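Local coordinates for IroE protein (Escherichia coli, PDB 2GZS) that hydrolyses the trilactone siderophore enterobactin and its C-glucosylated salmochelin forms, preferring the iron-free compounds and usually cutting once to give linear trimers, at residues Tyr43-Met48 / Thr70-Ala76; Gln141-Gly147 / Tyr164-Ser170; Leu156-Ser162 / Phe194-Leu199. All blocks are in the same frame, centred on the assembly; numbering follows the deposited sequence.

Interaction 1 of 3, residues Tyr43-Met48 / Thr70-Ala76; sequences YPILYM and TPPVIVA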
loop_
_atom_site.group_PDB
_atom_site.type_symbol
_atom_site.label_atom_id
_atom_site.label_comp_id
_atom_site.label_asym_id
_atom_site.label_seq_id
_atom_site.Cartn_x
_atom_site.Cartn_y
_atom_site.Cartn_z
ATOM N N TYR A 43 4.524 -11.895 12.903
ATOM C CA TYR A 43 3.362 -11.486 12.127
ATOM C C TYR A 43 3.768 -10.960 10.728
ATOM O O TYR A 43 4.791 -10.289 10.684
ATOM C CB TYR A 43 2.627 -10.382 12.831
ATOM C CG TYR A 43 1.977 -10.615 14.197
ATOM C CD1 TYR A 43 0.880 -11.447 14.298
ATOM C CD2 TYR A 43 2.537 -9.898 15.257
ATOM C CE1 TYR A 43 0.297 -11.630 15.571
ATOM C CE2 TYR A 43 1.952 -10.063 16.519
ATOM C CZ TYR A 43 0.888 -10.912 16.588
ATOM O OH TYR A 43 0.357 -11.018 17.880
ATOM N N PRO A 44 2.974 -11.307 9.729
ATOM C CA PRO A 44 3.109 -10.524 8.460
ATOM C C PRO A 44 2.693 -9.109 8.792
ATOM O O PRO A 44 1.989 -8.867 9.768
ATOM C CB PRO A 44 2.073 -11.139 7.561
ATOM C CG PRO A 44 1.636 -12.426 8.176
ATOM C CD PRO A 44 1.904 -12.262 9.632
ATOM N N ILE A 45 3.079 -8.124 7.917
ATOM C CA ILE A 45 2.671 -6.770 8.253
ATOM C C ILE A 45 2.358 -6.020 6.948
ATOM O O ILE A 45 3.145 -6.200 6.004
ATOM C CB ILE A 45 3.755 -6.017 9.075
ATOM C CG1 ILE A 45 3.307 -4.626 9.535
ATOM C CG2 ILE A 45 5.117 -5.986 8.341
ATOM C CD1 ILE A 45 4.281 -3.967 10.552
ATOM N N LEU A 46 1.248 -5.274 6.940
ATOM C CA LEU A 46 0.884 -4.597 5.688
ATOM C C LEU A 46 0.765 -3.103 6.006
ATOM O O LEU A 46 -0.029 -2.734 6.868
ATOM C CB LEU A 46 -0.417 -5.191 5.176
ATOM C CG LEU A 46 -0.829 -4.622 3.782
ATOM C CD1 LEU A 46 0.178 -4.830 2.676
ATOM C CD2 LEU A 46 -2.180 -5.222 3.403
ATOM N N TYR A 47 1.563 -2.293 5.315
ATOM C CA TYR A 47 1.554 -0.846 5.388
ATOM C C TYR A 47 0.574 -0.302 4.328
ATOM O O TYR A 47 0.709 -0.790 3.176
ATOM C CB TYR A 47 2.969 -0.303 5.131
ATOM C CG TYR A 47 3.911 -0.522 6.326
ATOM C CD1 TYR A 47 4.135 0.521 7.215
ATOM C CD2 TYR A 47 4.479 -1.768 6.481
ATOM C CE1 TYR A 47 4.986 0.355 8.332
ATOM C CE2 TYR A 47 5.323 -1.922 7.589
ATOM C CZ TYR A 47 5.551 -0.890 8.452
ATOM O OH TYR A 47 6.403 -1.108 9.553
HETATM N N MSE A 48 -0.345 0.536 4.717
HETATM C CA MSE A 48 -1.447 0.911 3.840
HETATM C C MSE A 48 -1.578 2.424 3.764
HETATM O O MSE A 48 -1.687 3.117 4.763
HETATM C CB MSE A 48 -2.761 0.322 4.436
HETATM C CG MSE A 48 -2.565 -1.233 4.531
HETATM SE SE MSE A 48 -4.232 -2.157 4.957
HETATM C CE MSE A 48 -4.257 -0.690 6.168
ATOM N N THR A 70 -3.345 -16.335 9.237
ATOM C CA THR A 70 -2.292 -15.666 9.991
ATOM C C THR A 70 -2.540 -14.158 10.029
ATOM O O THR A 70 -2.088 -13.483 9.102
ATOM C CB THR A 70 -0.938 -15.958 9.327
ATOM O OG1 THR A 70 -0.771 -17.396 9.291
ATOM C CG2 THR A 70 0.232 -15.444 10.149
ATOM N N PRO A 71 -3.256 -13.594 10.968
ATOM C CA PRO A 71 -3.644 -12.171 10.906
ATOM C C PRO A 71 -2.393 -11.327 10.919
ATOM O O PRO A 71 -1.415 -11.513 11.646
ATOM C CB PRO A 71 -4.563 -11.930 12.117
ATOM C CG PRO A 71 -4.150 -13.004 13.079
ATOM C CD PRO A 71 -3.821 -14.213 12.209
ATOM N N PRO A 72 -2.399 -10.303 10.031
ATOM C CA PRO A 72 -1.237 -9.413 9.987
ATOM C C PRO A 72 -1.320 -8.239 10.946
ATOM O O PRO A 72 -2.426 -7.810 11.287
ATOM C CB PRO A 72 -1.323 -8.875 8.509
ATOM C CG PRO A 72 -2.810 -8.799 8.304
ATOM C CD PRO A 72 -3.400 -10.008 8.975
ATOM N N VAL A 73 -0.144 -7.690 11.260
ATOM C CA VAL A 73 -0.124 -6.308 11.740
ATOM C C VAL A 73 -0.534 -5.341 10.599
ATOM O O VAL A 73 -0.067 -5.567 9.465
ATOM C CB VAL A 73 1.243 -5.940 12.303
ATOM C CG1 VAL A 73 1.431 -4.499 12.718
ATOM C CG2 VAL A 73 1.509 -6.841 13.567
ATOM N N ILE A 74 -1.374 -4.392 10.947
ATOM C CA ILE A 74 -1.863 -3.452 9.909
ATOM C C ILE A 74 -1.347 -2.083 10.303
ATOM O O ILE A 74 -1.576 -1.597 11.430
ATOM C CB ILE A 74 -3.384 -3.450 9.903
ATOM C CG1 ILE A 74 -3.967 -4.876 9.785
ATOM C CG2 ILE A 74 -3.859 -2.515 8.821
ATOM C CD1 ILE A 74 -5.483 -4.854 9.706
ATOM N N VAL A 75 -0.647 -1.395 9.408
ATOM C CA VAL A 75 -0.161 -0.048 9.686
ATOM C C VAL A 75 -0.875 0.874 8.711
ATOM O O VAL A 75 -0.549 0.817 7.516
ATOM C CB VAL A 75 1.367 0.110 9.563
ATOM C CG1 VAL A 75 1.785 1.531 9.857
ATOM C CG2 VAL A 75 2.064 -0.892 10.488
ATOM N N ALA A 76 -1.820 1.669 9.183
ATOM C CA ALA A 76 -2.564 2.558 8.290
ATOM C C ALA A 76 -1.914 3.927 8.387
ATOM O O ALA A 76 -1.910 4.573 9.430
ATOM C CB ALA A 76 -4.010 2.612 8.760
#

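Interaction 2 of 3, residues Gln141-Gly147 / Tyr164-Ser170; sequences QRRGLWG and YFRSYYS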
loop_
_atom_site.group_PDB
_atom_site.type_symbol
_atom_site.label_atom_id
_atom_site.label_comp_id
_atom_site.label_asym_id
_atom_site.label_seq_id
_atom_site.Cartn_x
_atom_site.Cartn_y
_atom_site.Cartn_z
ATOM N N GLN A 141 10.099 -11.088 6.043
ATOM C CA GLN A 141 9.912 -11.560 4.658
ATOM C C GLN A 141 8.484 -11.368 4.202
ATOM O O GLN A 141 8.205 -11.619 3.029
ATOM C CB GLN A 141 10.357 -13.030 4.617
ATOM C CG GLN A 141 11.827 -13.220 5.019
ATOM C CD GLN A 141 12.271 -14.614 4.588
ATOM O OE1 GLN A 141 12.314 -15.556 5.381
ATOM N NE2 GLN A 141 12.564 -14.697 3.293
ATOM N N ARG A 142 7.564 -10.989 5.070
ATOM C CA ARG A 142 6.147 -10.883 4.844
ATOM C C ARG A 142 5.733 -9.424 5.088
ATOM O O ARG A 142 4.632 -9.203 5.567
ATOM C CB ARG A 142 5.339 -11.797 5.774
ATOM C CG ARG A 142 5.611 -13.300 5.530
ATOM C CD ARG A 142 4.654 -13.836 4.491
ATOM N NE ARG A 142 3.394 -14.364 4.950
ATOM C CZ ARG A 142 2.960 -15.115 5.939
ATOM N NH1 ARG A 142 3.763 -15.615 6.875
ATOM N NH2 ARG A 142 1.652 -15.401 6.025
ATOM N N ARG A 143 6.612 -8.494 4.796
ATOM C CA ARG A 143 6.276 -7.058 4.870
ATOM C C ARG A 143 5.705 -6.583 3.543
ATOM O O ARG A 143 6.366 -6.746 2.519
ATOM C CB ARG A 143 7.534 -6.271 5.229
ATOM C CG ARG A 143 7.224 -4.799 5.492
ATOM C CD ARG A 143 8.500 -4.111 5.844
ATOM N NE ARG A 143 9.082 -4.295 7.202
ATOM C CZ ARG A 143 10.386 -4.550 7.356
ATOM N NH1 ARG A 143 11.293 -4.643 6.379
ATOM N NH2 ARG A 143 10.915 -4.707 8.557
ATOM N N GLY A 144 4.492 -6.032 3.611
ATOM C CA GLY A 144 3.854 -5.596 2.326
ATOM C C GLY A 144 3.439 -4.144 2.443
ATOM O O GLY A 144 3.403 -3.487 3.450
ATOM N N LEU A 145 3.162 -3.598 1.214
ATOM C CA LEU A 145 2.773 -2.194 1.009
ATOM C C LEU A 145 1.542 -2.172 0.096
ATOM O O LEU A 145 1.610 -2.860 -0.936
ATOM C CB LEU A 145 3.968 -1.451 0.377
ATOM C CG LEU A 145 3.619 0.056 0.034
ATOM C CD1 LEU A 145 3.465 0.868 1.301
ATOM C CD2 LEU A 145 4.774 0.579 -0.803
ATOM N N TRP A 146 0.527 -1.419 0.405
ATOM C CA TRP A 146 -0.677 -1.281 -0.433
ATOM C C TRP A 146 -1.018 0.188 -0.575
ATOM O O TRP A 146 -0.932 0.992 0.337
ATOM C CB TRP A 146 -1.885 -2.010 0.291
ATOM C CG TRP A 146 -3.209 -1.752 -0.428
ATOM C CD1 TRP A 146 -3.749 -2.516 -1.452
ATOM C CD2 TRP A 146 -4.124 -0.662 -0.172
ATOM N NE1 TRP A 146 -4.938 -1.917 -1.813
ATOM C CE2 TRP A 146 -5.219 -0.818 -1.088
ATOM C CE3 TRP A 146 -4.116 0.422 0.734
ATOM C CZ2 TRP A 146 -6.300 0.098 -1.093
ATOM C CZ3 TRP A 146 -5.214 1.333 0.716
ATOM C CH2 TRP A 146 -6.259 1.125 -0.198
ATOM N N GLY A 147 -1.546 0.485 -1.812
ATOM C CA GLY A 147 -2.139 1.804 -2.053
ATOM C C GLY A 147 -3.041 1.775 -3.292
ATOM O O GLY A 147 -2.861 0.895 -4.116
ATOM N N TYR A 164 12.900 -2.532 1.106
ATOM C CA TYR A 164 12.349 -2.699 2.451
ATOM C C TYR A 164 11.145 -3.617 2.474
ATOM O O TYR A 164 10.877 -4.350 3.413
ATOM C CB TYR A 164 11.938 -1.320 3.022
ATOM C CG TYR A 164 11.642 -1.333 4.502
ATOM C CD1 TYR A 164 12.695 -1.331 5.436
ATOM C CD2 TYR A 164 10.333 -1.343 4.954
ATOM C CE1 TYR A 164 12.422 -1.335 6.809
ATOM C CE2 TYR A 164 10.104 -1.336 6.318
ATOM C CZ TYR A 164 11.121 -1.336 7.247
ATOM O OH TYR A 164 10.696 -1.358 8.573
ATOM N N PHE A 165 10.296 -3.535 1.432
ATOM C CA PHE A 165 9.118 -4.358 1.381
ATOM C C PHE A 165 9.304 -5.591 0.517
ATOM O O PHE A 165 10.083 -5.572 -0.433
ATOM C CB PHE A 165 7.895 -3.562 0.818
ATOM C CG PHE A 165 7.575 -2.352 1.644
ATOM C CD1 PHE A 165 6.773 -2.409 2.796
ATOM C CD2 PHE A 165 8.103 -1.124 1.275
ATOM C CE1 PHE A 165 6.588 -1.252 3.515
ATOM C CE2 PHE A 165 7.901 0.001 2.033
ATOM C CZ PHE A 165 7.086 -0.035 3.157
ATOM N N ARG A 166 8.571 -6.677 0.797
ATOM C CA ARG A 166 8.631 -7.856 -0.036
ATOM C C ARG A 166 7.402 -8.013 -0.922
ATOM O O ARG A 166 7.490 -8.671 -1.967
ATOM C CB ARG A 166 8.784 -9.088 0.885
ATOM C CG ARG A 166 10.186 -9.057 1.530
ATOM C CD ARG A 166 11.249 -9.429 0.502
ATOM N NE ARG A 166 11.299 -10.868 0.266
ATOM C CZ ARG A 166 12.204 -11.707 0.766
ATOM N NH1 ARG A 166 13.167 -11.261 1.555
ATOM N NH2 ARG A 166 12.141 -12.995 0.479
ATOM N N SER A 167 6.270 -7.472 -0.506
ATOM C CA SER A 167 5.059 -7.600 -1.297
ATOM C C SER A 167 4.478 -6.205 -1.589
ATOM O O SER A 167 4.409 -5.361 -0.710
ATOM C CB SER A 167 3.993 -8.454 -0.562
ATOM O OG SER A 167 4.470 -9.817 -0.660
ATOM N N TYR A 168 4.110 -6.040 -2.868
ATOM C CA TYR A 168 3.682 -4.685 -3.307
ATOM C C TYR A 168 2.286 -4.795 -3.928
ATOM O O TYR A 168 2.218 -5.450 -5.019
ATOM C CB TYR A 168 4.710 -4.166 -4.306
ATOM C CG TYR A 168 6.077 -3.864 -3.678
ATOM C CD1 TYR A 168 6.481 -2.604 -3.347
ATOM C CD2 TYR A 168 6.923 -4.968 -3.431
ATOM C CE1 TYR A 168 7.722 -2.351 -2.755
ATOM C CE2 TYR A 168 8.183 -4.741 -2.857
ATOM C CZ TYR A 168 8.553 -3.459 -2.552
ATOM O OH TYR A 168 9.804 -3.235 -1.972
ATOM N N TYR A 169 1.263 -4.231 -3.363
ATOM C CA TYR A 169 -0.095 -4.355 -3.884
ATOM C C TYR A 169 -0.519 -2.957 -4.417
ATOM O O TYR A 169 -0.779 -2.017 -3.685
ATOM C CB TYR A 169 -1.021 -4.731 -2.739
ATOM C CG TYR A 169 -0.785 -6.094 -2.115
ATOM C CD1 TYR A 169 -1.444 -7.199 -2.645
ATOM C CD2 TYR A 169 0.073 -6.232 -1.025
ATOM C CE1 TYR A 169 -1.261 -8.480 -2.112
ATOM C CE2 TYR A 169 0.233 -7.499 -0.477
ATOM C CZ TYR A 169 -0.430 -8.567 -1.017
ATOM O OH TYR A 169 -0.203 -9.809 -0.412
ATOM N N SER A 170 -0.516 -2.912 -5.746
ATOM C CA SER A 170 -0.749 -1.644 -6.447
ATOM C C SER A 170 -2.176 -1.638 -6.995
ATOM O O SER A 170 -2.383 -2.403 -7.969
ATOM C CB SER A 170 0.245 -1.508 -7.612
ATOM O OG SER A 170 -0.058 -0.281 -8.289
#

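Interaction 3 of 3, residues Leu156-Ser162 / Phe194-Leu199; sequences LDSWLSS and FCTKHL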
loop_
_atom_site.group_PDB
_atom_site.type_symbol
_atom_site.label_atom_id
_atom_site.label_comp_id
_atom_site.label_asym_id
_atom_site.label_seq_id
_atom_site.Cartn_x
_atom_site.Cartn_y
_atom_site.Cartn_z
ATOM N N LEU A 156 4.017 1.193 -7.137
ATOM C CA LEU A 156 4.899 0.867 -8.293
ATOM C C LEU A 156 6.261 1.557 -8.156
ATOM O O LEU A 156 7.307 0.920 -8.372
ATOM C CB LEU A 156 4.257 1.282 -9.616
ATOM C CG LEU A 156 3.003 0.509 -10.025
ATOM C CD1 LEU A 156 2.407 1.078 -11.326
ATOM C CD2 LEU A 156 3.283 -0.984 -10.157
ATOM N N ASP A 157 6.248 2.815 -7.793
ATOM C CA ASP A 157 7.451 3.615 -7.580
ATOM C C ASP A 157 8.346 2.932 -6.532
ATOM O O ASP A 157 9.590 2.877 -6.668
ATOM C CB ASP A 157 7.082 5.051 -7.235
ATOM C CG ASP A 157 8.272 5.996 -7.142
ATOM O OD1 ASP A 157 8.975 6.115 -8.197
ATOM O OD2 ASP A 157 8.574 6.636 -6.114
ATOM N N SER A 158 7.692 2.390 -5.504
ATOM C CA SER A 158 8.436 1.759 -4.405
ATOM C C SER A 158 8.903 0.375 -4.839
ATOM O O SER A 158 10.036 -0.028 -4.481
ATOM C CB SER A 158 7.461 1.594 -3.212
ATOM O OG SER A 158 7.084 2.863 -2.730
ATOM N N TRP A 159 8.114 -0.380 -5.604
ATOM C CA TRP A 159 8.603 -1.674 -6.115
ATOM C C TRP A 159 9.879 -1.464 -6.923
ATOM O O TRP A 159 10.843 -2.231 -6.932
ATOM C CB TRP A 159 7.500 -2.291 -7.031
ATOM C CG TRP A 159 7.904 -3.646 -7.568
ATOM C CD1 TRP A 159 7.762 -4.878 -6.950
ATOM C CD2 TRP A 159 8.511 -3.934 -8.826
ATOM N NE1 TRP A 159 8.252 -5.864 -7.762
ATOM C CE2 TRP A 159 8.728 -5.305 -8.947
ATOM C CE3 TRP A 159 8.900 -3.104 -9.881
ATOM C CZ2 TRP A 159 9.307 -5.913 -10.061
ATOM C CZ3 TRP A 159 9.477 -3.689 -11.001
ATOM C CH2 TRP A 159 9.673 -5.051 -11.093
ATOM N N LEU A 160 9.975 -0.342 -7.651
ATOM C CA LEU A 160 11.186 -0.016 -8.449
ATOM C C LEU A 160 12.357 0.345 -7.569
ATOM O O LEU A 160 13.495 0.062 -7.952
ATOM C CB LEU A 160 10.923 1.173 -9.398
ATOM C CG LEU A 160 10.093 0.812 -10.629
ATOM C CD1 LEU A 160 9.565 2.090 -11.298
ATOM C CD2 LEU A 160 10.955 -0.032 -11.578
ATOM N N SER A 161 12.123 0.991 -6.435
ATOM C CA SER A 161 13.265 1.602 -5.727
ATOM C C SER A 161 13.552 0.988 -4.368
ATOM O O SER A 161 14.656 1.146 -3.809
ATOM C CB SER A 161 12.987 3.097 -5.591
ATOM O OG SER A 161 12.514 3.703 -6.803
ATOM N N SER A 162 12.663 0.265 -3.757
ATOM C CA SER A 162 12.780 -0.069 -2.321
ATOM C C SER A 162 13.453 -1.423 -2.152
ATOM O O SER A 162 13.245 -2.296 -2.989
ATOM C CB SER A 162 11.367 -0.132 -1.696
ATOM O OG SER A 162 11.474 -0.486 -0.295
ATOM N N PHE A 194 14.759 -8.218 -9.307
ATOM C CA PHE A 194 13.533 -7.929 -8.577
ATOM C C PHE A 194 12.830 -9.185 -8.148
ATOM O O PHE A 194 11.640 -9.178 -7.781
ATOM C CB PHE A 194 12.610 -7.047 -9.495
ATOM C CG PHE A 194 13.200 -5.640 -9.614
ATOM C CD1 PHE A 194 12.659 -4.558 -8.949
ATOM C CD2 PHE A 194 14.340 -5.424 -10.382
ATOM C CE1 PHE A 194 13.210 -3.306 -9.004
ATOM C CE2 PHE A 194 14.947 -4.198 -10.450
ATOM C CZ PHE A 194 14.394 -3.115 -9.758
ATOM N N CYS A 195 13.568 -10.323 -8.199
ATOM C CA CYS A 195 12.965 -11.604 -7.833
ATOM C C CYS A 195 12.467 -11.692 -6.398
ATOM O O CYS A 195 11.586 -12.525 -6.124
ATOM C CB CYS A 195 13.920 -12.758 -8.137
ATOM S SG CYS A 195 15.468 -12.755 -7.188
ATOM N N THR A 196 12.977 -10.918 -5.462
ATOM C CA THR A 196 12.432 -11.030 -4.095
ATOM C C THR A 196 11.304 -10.057 -3.804
ATOM O O THR A 196 10.903 -9.842 -2.663
ATOM C CB THR A 196 13.576 -10.717 -3.119
ATOM O OG1 THR A 196 14.100 -9.399 -3.361
ATOM C CG2 THR A 196 14.752 -11.651 -3.355
ATOM N N LYS A 197 10.767 -9.369 -4.793
ATOM C CA LYS A 197 9.738 -8.351 -4.637
ATOM C C LYS A 197 8.483 -8.765 -5.416
ATOM O O LYS A 197 8.464 -8.622 -6.640
ATOM C CB LYS A 197 10.161 -6.965 -5.137
ATOM C CG LYS A 197 11.315 -6.433 -4.305
ATOM C CD LYS A 197 11.616 -4.953 -4.532
ATOM C CE LYS A 197 12.885 -4.628 -5.261
ATOM N NZ LYS A 197 13.019 -3.153 -5.557
ATOM N N HIS A 198 7.485 -9.306 -4.692
ATOM C CA HIS A 198 6.234 -9.742 -5.299
ATOM C C HIS A 198 5.379 -8.563 -5.718
ATOM O O HIS A 198 5.253 -7.649 -4.893
ATOM C CB HIS A 198 5.406 -10.514 -4.247
ATOM C CG HIS A 198 4.000 -10.785 -4.622
ATOM N ND1 HIS A 198 3.685 -11.539 -5.760
ATOM C CD2 HIS A 198 2.834 -10.460 -4.013
ATOM C CE1 HIS A 198 2.356 -11.639 -5.835
ATOM N NE2 HIS A 198 1.825 -10.999 -4.810
ATOM N N LEU A 199 4.859 -8.592 -6.940
ATOM C CA LEU A 199 4.081 -7.413 -7.364
ATOM C C LEU A 199 2.675 -7.885 -7.682
ATOM O O LEU A 199 2.507 -8.817 -8.475
ATOM C CB LEU A 199 4.723 -6.815 -8.623
ATOM C CG LEU A 199 3.924 -5.646 -9.204
ATOM C CD1 LEU A 199 3.814 -4.495 -8.221
ATOM C CD2 LEU A 199 4.618 -5.269 -10.538
HETATM O O HOH W 1 15.462 -1.690 -6.364
#

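Interaction 1 of 3, residues Tyr43-Met48 / Thr70-Ala76
In Ile45 (chi1 -176°) and Val73 (chi1 175°) CG1 points away from the backbone N, and the two side chains run side by side in one direction, Ile45 CD1 meeting Val73 CG1 at 3.6 Å. The same CD1 also reaches CG2 of Val75. Tyr47 turns its CG beside the backbone N instead (chi1 -74°), which lays one ring face against Val75: CB of Val75 stands 4.1 Å from the centroid of the Tyr47 ring, a CH-pi contact over the ring face. The hydroxyl of Tyr47 is held elsewhere, by Glu133. Leu46, selenomethionine Met48, Ile74 and Ala76 lie on the sheet face opposite Ile45, Tyr47, Val73 and Val75, where Leu259 of helix 247-262 packs on Leu46, Met48 and Ile74. Four backbone hydrogen bonds join the strands, from Val73 N to Pro44 O, Leu46 N to Val73 O, Val75 N to Leu46 O and Met48 N to Val75 O. Ahead of strand 73-79, Thr70 CG2 touches Pro44 CD at 3.6 Å. Helix 117-132 covers the Tyr47-Val75 face, and strands 43-48 and 73-79 are thus a parallel pair sandwiched between helices, as in the central sheet of the alpha/beta-hydrolase fold.

Interaction 2 of 3, residues Gln141-Gly147 / Tyr164-Ser170
Arg143 reaches across to Tyr164 and Phe165 with almost its whole side chain. Beyond CB the chain is extended, and CG comes to rest 3.6 Å from Phe165 CD1. A bend at chi3 (-76°) then turns the end over Tyr164: CD and NE pass close to Tyr164 CE2, at the rim of the ring, and CZ lies 3.7 Å from the centroid of the Tyr164 ring. Guanidinium and ring are stacked with their planes 11° apart, a cation-pi contact over the ring face. At the tip NH1 lies over the ring centre, 3.3 Å above its plane, and donates a nearly straight hydrogen bond to Tyr164 O, 3.0 Å away and in the guanidinium plane, while NH2 forms a salt bridge with Glu133, outside the two segments. Together these contacts should fix the rotation of the group.

The segments belong to the beta-alpha-beta unit in which helix 150-161 connects strand 143-148 to the parallel strand 167-171. Gly147 opens the GxSxG sequence of the nucleophile elbow, whose serine, Ser149, is an active-site residue.

Arg143 O accepts two hydrogen bonds, from Arg166 N and Ser167 N, where the second strand begins. Farther along, Leu145 N bonds to Ser167 O, Tyr169 N to Leu145 O at 2.8 Å, and Gly147 N to Tyr169 O. Phe165 is clasped on both faces, with Leu145 CB 3.9 Å from the centroid of the Phe165 ring and Tyr164 CD2 over the opposite face. On the other side of the sheet, Trp146 CD1 has Tyr169 CB near its ring plane at 3.7 Å; helix 247-262 packs on both aromatic residues there, and Asp261 takes the Tyr169 hydroxyl.

Interaction 3 of 3, residues Leu156-Ser162 / Phe194-Leu199
Lys197 NZ reaches into the C-terminal end of helix 150-161 and donates to two backbone carbonyls, Trp159 O and Ser162 O, each 2.7 Å from this NZ. A water extends the grip, accepting from Lys197 NZ and donating to Leu160 O. The ammonium group thus meets carbonyls of the last helical turn and of Ser162 just beyond it, near the negative end of the helix dipole, which would probably favour its charged form. In return, Trp159 NE1 donates to Lys197 O at 3.0 Å; the oxygen lies close to the indole plane, although the donor stands above the carbonyl plane.

Leu199 CB sits over one indole face, 4.1 Å from the centroid of the Trp159 five-membered ring. Phe194 CD1 lies over the opposite face, the two rings oblique with planes 36° apart, and Phe194 CB is 3.5 Å from Trp159 CZ2. Trp159 CG is anti to the backbone N (chi1 -178°), which carries the indole between Leu199 and Phe194.

A type I turn, closed by the hydrogen bond from Lys197 N to Phe194 O, sets both residues against the helix. Around this joint, Tyr168 of strand 167-171 meets Trp159 edge-to-face, Val186 of helix 179-187 packs against the indole, and helix 150-161 rests beside the start of strand 198-203.

Along the chain, interaction 1 closes before the other two open, whereas the segments of interactions 2 and 3 alternate. All three reach one mixed sheet, within which the strands run 73-79, 43-48, 143-148, 167-171, 198-203. Interactions 1 and 2 have centres about 10 Å apart and meet where strands 43-48 and 143-148 are neighbours. Interaction 3 lies about 8 Å from interaction 2, centre to centre, linked by pairing of strands 167-171 and 198-203 and by helix 150-161, the crossover between the strands of interaction 2. Interactions 1 and 3 are about 18 Å apart, centre to centre, without touching. This continuous framework carries Ser149, at the turn between strand 143-148 and helix 150-161.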